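Long-range contact in transcriptional repressor of the blcABC operon (Agrobacterium tumefaciens, PDB 3MQ0), which probably binds DNA through a helix-turn-helix domain to repress transcription of the blcABC operon, under control of its oligomeric state: residues L153-L165 with F177-V189. Sequence-based numbering, arbitrary orientation.
Sequences LPAPFTATGKILL and FSQFPQPLTSRSV
F157 buries the largest area in this contact, its ring reaching from the turn between strand 152-154 and helix 159-165 into the loop 177-189. CB of S188 lies over one ring face, 3.9 Å from the centroid and 14° off the normal, a CH-pi contact. At the rim, Q182 O sits in the ring plane, 3.2 Å from F157 CE2, while V189 O approaches CE1; the polarised aryl C-H groups suit such carbonyl neighbours. The short side chain of S188 lets its CB come down over the ring, and its OG, beside the backbone N (chi1 -65°), turns back to accept from L184 N and T185 N and also bonds to Q213 O.

P156 packs tightly against F177, its CG 3.4 Å from F177 CZ; L165 CD1 meets the same ring at CE2. Rigid, apolar P156 also touches F180 and P181, and its carbonyl O accepts a 2.8 Å bond from K162 NZ, which also makes a salt bridge with E198 and a hydrogen bond to Q213.

Towards solvent the fit slackens: exposed L184 keeps its CG on F157, but its CD1 lies 4.3 Å from L153 CD2, and P154 CB is 4.2 Å from P181 CB.

Between the segments the chemistry is thus apolar and aromatic. This suggests that shape and hydrophobic burial seat the loop against the edge of the GAF-type domain, with polar bonds to Q213 helping to hold it.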
loop_
_atom_site.group_PDB
_atom_site.type_symbol
_atom_site.label_atom_id
_atom_site.label_comp_id
_atom_site.label_asym_id
_atom_site.label_seq_id
_atom_site.Cartn_x
_atom_site.Cartn_y
_atom_site.Cartn_z
ATOM N N LEU B 153 -26.998 4.661 14.859
ATOM C CA LEU B 153 -27.180 5.454 16.072
ATOM C C LEU B 153 -26.311 6.715 15.996
ATOM O O LEU B 153 -25.323 6.738 15.267
ATOM C CB LEU B 153 -26.785 4.637 17.307
ATOM C CG LEU B 153 -27.801 3.571 17.720
ATOM C CD1 LEU B 153 -27.278 2.790 18.931
ATOM C CD2 LEU B 153 -29.125 4.212 18.039
ATOM N N PRO B 154 -26.664 7.766 16.758
ATOM C CA PRO B 154 -25.826 8.978 16.797
ATOM C C PRO B 154 -24.448 8.697 17.366
ATOM O O PRO B 154 -24.324 8.181 18.478
ATOM C CB PRO B 154 -26.592 9.915 17.738
ATOM C CG PRO B 154 -28.011 9.410 17.720
ATOM C CD PRO B 154 -27.900 7.918 17.547
ATOM N N ALA B 155 -23.418 9.040 16.605
ATOM C CA ALA B 155 -22.040 8.837 17.038
ATOM C C ALA B 155 -21.711 9.458 18.401
ATOM O O ALA B 155 -20.928 8.892 19.159
ATOM C CB ALA B 155 -21.073 9.351 15.982
ATOM N N PRO B 156 -22.287 10.632 18.719
ATOM C CA PRO B 156 -21.858 11.231 19.995
ATOM C C PRO B 156 -22.290 10.444 21.226
ATOM O O PRO B 156 -21.683 10.633 22.277
ATOM C CB PRO B 156 -22.558 12.595 19.995
ATOM C CG PRO B 156 -22.690 12.926 18.552
ATOM C CD PRO B 156 -23.019 11.604 17.883
ATOM N N PHE B 157 -23.311 9.599 21.100
ATOM C CA PHE B 157 -23.854 8.882 22.251
ATOM C C PHE B 157 -23.264 7.468 22.479
ATOM O O PHE B 157 -23.316 6.946 23.592
ATOM C CB PHE B 157 -25.386 8.772 22.135
ATOM C CG PHE B 157 -26.112 10.101 21.960
ATOM C CD1 PHE B 157 -25.575 11.286 22.429
ATOM C CD2 PHE B 157 -27.354 10.139 21.340
ATOM C CE1 PHE B 157 -26.252 12.489 22.271
ATOM C CE2 PHE B 157 -28.040 11.346 21.166
ATOM C CZ PHE B 157 -27.475 12.522 21.646
ATOM N N THR B 158 -22.721 6.839 21.444
ATOM C CA THR B 158 -22.275 5.445 21.578
ATOM C C THR B 158 -20.802 5.362 21.971
ATOM O O THR B 158 -20.049 6.310 21.758
ATOM C CB THR B 158 -22.457 4.665 20.245
ATOM O OG1 THR B 158 -21.662 5.277 19.229
ATOM C CG2 THR B 158 -23.909 4.684 19.774
ATOM N N ALA B 159 -20.368 4.224 22.521
ATOM C CA ALA B 159 -18.957 4.087 22.882
ATOM C C ALA B 159 -18.081 4.068 21.628
ATOM O O ALA B 159 -17.063 4.745 21.585
ATOM C CB ALA B 159 -18.718 2.820 23.722
ATOM N N THR B 160 -18.472 3.309 20.601
ATOM C CA THR B 160 -17.678 3.334 19.364
ATOM C C THR B 160 -17.687 4.705 18.720
ATOM O O THR B 160 -16.679 5.116 18.149
ATOM C CB THR B 160 -18.149 2.329 18.286
ATOM O OG1 THR B 160 -19.512 2.584 17.948
ATOM C CG2 THR B 160 -18.003 0.881 18.769
ATOM N N GLY B 161 -18.833 5.388 18.802
ATOM C CA GLY B 161 -18.985 6.727 18.252
ATOM C C GLY B 161 -18.020 7.713 18.900
ATOM O O GLY B 161 -17.337 8.455 18.213
ATOM N N LYS B 162 -17.957 7.719 20.229
ATOM C CA LYS B 162 -17.002 8.577 20.935
ATOM C C LYS B 162 -15.555 8.283 20.540
ATOM O O LYS B 162 -14.766 9.197 20.315
ATOM C CB LYS B 162 -17.174 8.448 22.453
ATOM C CG LYS B 162 -18.520 8.950 22.985
ATOM C CD LYS B 162 -18.674 8.603 24.475
ATOM C CE LYS B 162 -20.147 8.661 24.913
ATOM N NZ LYS B 162 -20.629 10.067 24.843
ATOM N N ILE B 163 -15.185 7.009 20.477
ATOM C CA ILE B 163 -13.803 6.703 20.132
ATOM C C ILE B 163 -13.493 7.133 18.687
ATOM O O ILE B 163 -12.434 7.704 18.436
ATOM C CB ILE B 163 -13.388 5.223 20.436
ATOM C CG1 ILE B 163 -11.860 5.068 20.422
ATOM C CG2 ILE B 163 -13.983 4.278 19.439
ATOM C CD1 ILE B 163 -11.176 5.381 21.714
ATOM N N LEU B 164 -14.407 6.889 17.759
ATOM C CA LEU B 164 -14.185 7.304 16.372
ATOM C C LEU B 164 -14.179 8.830 16.220
ATOM O O LEU B 164 -13.384 9.379 15.457
ATOM C CB LEU B 164 -15.187 6.642 15.416
ATOM C CG LEU B 164 -15.100 5.103 15.408
ATOM C CD1 LEU B 164 -16.235 4.487 14.617
ATOM C CD2 LEU B 164 -13.740 4.656 14.853
ATOM N N LEU B 165 -15.035 9.520 16.963
ATOM C CA LEU B 165 -15.056 10.987 16.928
ATOM C C LEU B 165 -13.818 11.592 17.602
ATOM O O LEU B 165 -13.452 12.739 17.335
ATOM C CB LEU B 165 -16.322 11.523 17.615
ATOM C CG LEU B 165 -17.637 11.335 16.855
ATOM C CD1 LEU B 165 -18.814 11.818 17.697
ATOM C CD2 LEU B 165 -17.618 12.068 15.499
ATOM N N PHE B 177 -21.501 18.809 13.642
ATOM C CA PHE B 177 -22.509 18.952 14.683
ATOM C C PHE B 177 -22.983 20.379 14.935
ATOM O O PHE B 177 -23.228 20.749 16.078
ATOM C CB PHE B 177 -21.996 18.340 15.986
ATOM C CG PHE B 177 -21.725 16.868 15.879
ATOM C CD1 PHE B 177 -22.732 15.997 15.492
ATOM C CD2 PHE B 177 -20.477 16.352 16.175
ATOM C CE1 PHE B 177 -22.491 14.633 15.387
ATOM C CE2 PHE B 177 -20.231 14.994 16.083
ATOM C CZ PHE B 177 -21.230 14.136 15.678
ATOM N N SER B 178 -23.117 21.165 13.871
ATOM C CA SER B 178 -23.712 22.493 13.971
ATOM C C SER B 178 -25.085 22.353 14.630
ATOM O O SER B 178 -25.447 23.123 15.519
ATOM C CB SER B 178 -23.836 23.132 12.587
ATOM O OG SER B 178 -24.569 22.299 11.704
ATOM N N GLN B 179 -25.837 21.351 14.187
ATOM C CA GLN B 179 -27.024 20.904 14.898
ATOM C C GLN B 179 -26.663 19.646 15.675
ATOM O O GLN B 179 -26.334 18.615 15.094
ATOM C CB GLN B 179 -28.148 20.588 13.919
ATOM C CG GLN B 179 -28.548 21.757 13.035
ATOM C CD GLN B 179 -29.570 21.359 11.990
ATOM O OE1 GLN B 179 -29.325 20.471 11.170
ATOM N NE2 GLN B 179 -30.730 22.009 12.020
ATOM N N PHE B 180 -26.714 19.738 16.993
ATOM C CA PHE B 180 -26.392 18.604 17.831
ATOM C C PHE B 180 -27.588 17.637 17.939
ATOM O O PHE B 180 -28.720 18.077 18.094
ATOM C CB PHE B 180 -25.959 19.107 19.204
ATOM C CG PHE B 180 -25.082 18.153 19.920
ATOM C CD1 PHE B 180 -23.729 18.080 19.621
ATOM C CD2 PHE B 180 -25.607 17.296 20.871
ATOM C CE1 PHE B 180 -22.911 17.174 20.263
ATOM C CE2 PHE B 180 -24.796 16.391 21.520
ATOM C CZ PHE B 180 -23.449 16.328 21.221
ATOM N N PRO B 181 -27.341 16.317 17.842
ATOM C CA PRO B 181 -28.459 15.368 17.948
ATOM C C PRO B 181 -29.227 15.503 19.259
ATOM O O PRO B 181 -28.627 15.794 20.301
ATOM C CB PRO B 181 -27.773 13.989 17.874
ATOM C CG PRO B 181 -26.323 14.246 18.161
ATOM C CD PRO B 181 -26.052 15.629 17.640
ATOM N N GLN B 182 -30.541 15.287 19.200
ATOM C CA GLN B 182 -31.382 15.279 20.391
ATOM C C GLN B 182 -31.078 14.061 21.264
ATOM O O GLN B 182 -30.768 12.992 20.747
ATOM C CB GLN B 182 -32.864 15.269 19.993
ATOM C CG GLN B 182 -33.341 16.528 19.274
ATOM C CD GLN B 182 -33.378 17.752 20.181
ATOM O OE1 GLN B 182 -34.017 17.744 21.235
ATOM N NE2 GLN B 182 -32.685 18.809 19.773
ATOM N N PRO B 183 -31.186 14.212 22.597
ATOM C CA PRO B 183 -30.830 13.122 23.520
ATOM C C PRO B 183 -31.712 11.878 23.389
ATOM O O PRO B 183 -32.901 11.991 23.087
ATOM C CB PRO B 183 -31.019 13.758 24.902
ATOM C CG PRO B 183 -31.967 14.889 24.676
ATOM C CD PRO B 183 -31.637 15.417 23.312
ATOM N N LEU B 184 -31.127 10.702 23.609
ATOM C CA LEU B 184 -31.900 9.462 23.657
ATOM C C LEU B 184 -32.355 9.165 25.084
ATOM O O LEU B 184 -33.423 8.589 25.297
ATOM C CB LEU B 184 -31.103 8.282 23.092
ATOM C CG LEU B 184 -30.775 8.344 21.596
ATOM C CD1 LEU B 184 -30.236 7.011 21.088
ATOM C CD2 LEU B 184 -32.003 8.756 20.785
ATOM N N THR B 185 -31.536 9.551 26.060
ATOM C CA THR B 185 -31.852 9.337 27.472
ATOM C C THR B 185 -31.496 10.603 28.235
ATOM O O THR B 185 -30.985 11.547 27.649
ATOM C CB THR B 185 -31.049 8.150 28.082
ATOM O OG1 THR B 185 -29.682 8.542 28.267
ATOM C CG2 THR B 185 -31.095 6.928 27.175
ATOM N N SER B 186 -31.757 10.618 29.538
ATOM C CA SER B 186 -31.393 11.754 30.376
ATOM C C SER B 186 -29.886 11.845 30.598
ATOM O O SER B 186 -29.399 12.811 31.186
ATOM C CB SER B 186 -32.107 11.677 31.722
ATOM O OG SER B 186 -31.681 10.552 32.470
ATOM N N ARG B 187 -29.142 10.845 30.126
ATOM C CA ARG B 187 -27.685 10.853 30.285
ATOM C C ARG B 187 -26.962 11.164 28.986
ATOM O O ARG B 187 -25.744 11.357 28.983
ATOM C CB ARG B 187 -27.188 9.505 30.802
ATOM C CG ARG B 187 -28.020 8.930 31.918
ATOM C CD ARG B 187 -27.356 9.139 33.244
ATOM N NE ARG B 187 -26.013 8.578 33.270
ATOM C CZ ARG B 187 -25.280 8.487 34.373
ATOM N NH1 ARG B 187 -25.778 8.911 35.528
ATOM N NH2 ARG B 187 -24.059 7.970 34.327
ATOM N N SER B 188 -27.695 11.204 27.881
ATOM C CA SER B 188 -27.073 11.473 26.589
ATOM C C SER B 188 -26.311 12.778 26.667
ATOM O O SER B 188 -26.802 13.739 27.231
ATOM C CB SER B 188 -28.135 11.577 25.494
ATOM O OG SER B 188 -28.800 10.341 25.308
ATOM N N VAL B 189 -25.114 12.823 26.095
ATOM C CA VAL B 189 -24.336 14.052 26.137
ATOM C C VAL B 189 -25.154 15.187 25.497
ATOM O O VAL B 189 -25.769 15.006 24.451
ATOM C CB VAL B 189 -22.944 13.857 25.508
ATOM C CG1 VAL B 189 -23.055 13.575 24.023
ATOM C CG2 VAL B 189 -22.076 15.058 25.763
#